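Local coordinates for protein NAD nucleotidase (PDB 3ZTV) that hydrolyses NAD to adenosine and nicotinamide riboside in the periplasm, combining pyrophosphatase and 5'-nucleotidase activities at a zinc site, at residues 246-250 with 260-264. Residues are numbered along the deposited sequence; the frame is centred on the assembly and turned at random.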
# COMPACT_ATOMS: atom_id res chain seq x y z
N GLU A 246 6.83 -26.68 12.27
CA GLU A 246 6.62 -27.94 11.57
C GLU A 246 6.62 -27.74 10.05
O GLU A 246 6.12 -26.72 9.54
CB GLU A 246 5.29 -28.57 12.02
CG GLU A 246 5.07 -30.00 11.57
CD GLU A 246 5.91 -31.01 12.34
OE1 GLU A 246 6.38 -30.70 13.45
OE2 GLU A 246 6.08 -32.13 11.81
N TYR A 247 7.18 -28.70 9.33
CA TYR A 247 7.19 -28.68 7.87
C TYR A 247 5.94 -29.40 7.33
O TYR A 247 5.82 -30.60 7.51
CB TYR A 247 8.46 -29.39 7.35
CG TYR A 247 8.60 -29.28 5.85
CD1 TYR A 247 8.00 -30.20 5.01
CD2 TYR A 247 9.31 -28.23 5.27
CE1 TYR A 247 8.08 -30.09 3.64
CE2 TYR A 247 9.42 -28.11 3.91
CZ TYR A 247 8.78 -29.03 3.09
OH TYR A 247 8.85 -28.93 1.72
N PRO A 248 4.99 -28.68 6.71
CA PRO A 248 4.80 -27.24 6.54
C PRO A 248 3.86 -26.71 7.62
O PRO A 248 3.27 -27.50 8.36
CB PRO A 248 4.08 -27.17 5.19
CG PRO A 248 3.13 -28.35 5.27
CD PRO A 248 3.95 -29.43 5.97
N LEU A 249 3.71 -25.39 7.70
CA LEU A 249 2.63 -24.75 8.43
C LEU A 249 1.36 -24.73 7.59
O LEU A 249 1.42 -24.74 6.36
CB LEU A 249 3.01 -23.32 8.80
CG LEU A 249 4.09 -23.17 9.86
CD1 LEU A 249 4.46 -21.70 10.01
CD2 LEU A 249 3.62 -23.77 11.18
N GLU A 250 0.21 -24.72 8.26
CA GLU A 250 -1.09 -24.68 7.59
C GLU A 250 -1.99 -23.62 8.22
O GLU A 250 -2.08 -23.53 9.44
CB GLU A 250 -1.80 -26.04 7.68
CG GLU A 250 -3.16 -26.05 6.99
CD GLU A 250 -3.90 -27.38 7.10
OE1 GLU A 250 -3.29 -28.41 7.47
OE2 GLU A 250 -5.11 -27.38 6.81
N PHE A 260 -0.68 -23.52 2.69
CA PHE A 260 0.52 -24.13 3.28
C PHE A 260 1.73 -23.22 3.09
O PHE A 260 1.88 -22.62 2.03
CB PHE A 260 0.74 -25.52 2.68
CG PHE A 260 -0.40 -26.45 2.94
CD1 PHE A 260 -0.49 -27.12 4.15
CD2 PHE A 260 -1.43 -26.59 2.03
CE1 PHE A 260 -1.57 -27.96 4.43
CE2 PHE A 260 -2.52 -27.44 2.30
CZ PHE A 260 -2.58 -28.12 3.50
N VAL A 261 2.55 -23.11 4.12
CA VAL A 261 3.72 -22.22 4.11
C VAL A 261 4.93 -23.00 4.61
O VAL A 261 4.86 -23.69 5.64
CB VAL A 261 3.50 -21.03 5.07
CG1 VAL A 261 4.72 -20.11 5.12
CG2 VAL A 261 2.23 -20.25 4.69
N MET A 262 6.06 -22.91 3.91
CA MET A 262 7.26 -23.60 4.38
C MET A 262 8.54 -22.98 3.84
O MET A 262 8.55 -22.44 2.74
CB MET A 262 7.21 -25.10 4.06
CG MET A 262 7.42 -25.47 2.61
SD MET A 262 6.06 -25.05 1.51
CE MET A 262 6.56 -25.99 0.07
N GLU A 263 9.61 -23.07 4.64
CA GLU A 263 10.95 -22.63 4.27
C GLU A 263 11.89 -23.83 4.39
O GLU A 263 11.52 -24.87 4.98
CB GLU A 263 11.40 -21.50 5.20
CG GLU A 263 12.62 -20.72 4.74
CD GLU A 263 12.82 -19.42 5.48
OE1 GLU A 263 12.34 -19.27 6.62
OE2 GLU A 263 13.47 -18.52 4.93
N GLY A 264 13.11 -23.69 3.85
CA GLY A 264 14.10 -24.75 3.83
C GLY A 264 15.42 -24.37 4.49
O GLY A 264 16.50 -24.60 3.94
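Glu-250 and Phe-260, paired across a beta hairpin, project together from the same face of the sheet. The aliphatic part of Glu-250 runs alongside the phenyl group by its CE1 corner, CG 3.6 Å from Phe-260 CE1, and its carboxylate plane is turned 49° from the ring. CG of Glu-250 stands anti to the backbone N (chi1 -180°) and the chain stays extended beyond it, which carries OE1 to 3.5 Å from Phe-260 CE1. Pro-248, preceded by a cis peptide bond, flanks the same ring with its CG 4.0 Å from Phe-260 CD1, while its CB rests on Met-262 CB. Tyr-247 and Met-262 cross at a slant: ring atom CE2 of Tyr-247 comes to 3.6 Å from Met-262 CG. Met-262 holds CG between its backbone N and carbonyl carbon (chi1 73°), which sets CG against the CE2-CZ side of the ring, and the bend at chi2 brings CE near the hydroxyl. On the other face, Leu-249 and Val-261 meet through their CB atoms, with Tyr-231 of strand 230-232 touching both.

The backbones of this antiparallel pair are joined by two hydrogen bonds, Leu-249 N to Val-261 O (2.9 Å) and Val-261 N to Leu-249 O (3.0 Å). Strand 249-252 is the outer strand of a six-stranded sheet in the metallophosphoesterase part of the chain; strand 258-263 pairs on its other flank with 221-224.

Glu-263 points away from 246-250, its buried carboxylate satisfied by hydrogen bonds from Ser-227 and the backbone N of His-228 and Tyr-229, near zinc ligand Asp-20 but not itself a zinc ligand. The hairpin contact thus rests on two backbone bonds and mainly apolar packing, with the one charged group, the Glu-250 carboxylate, at its exposed end beside Phe-260.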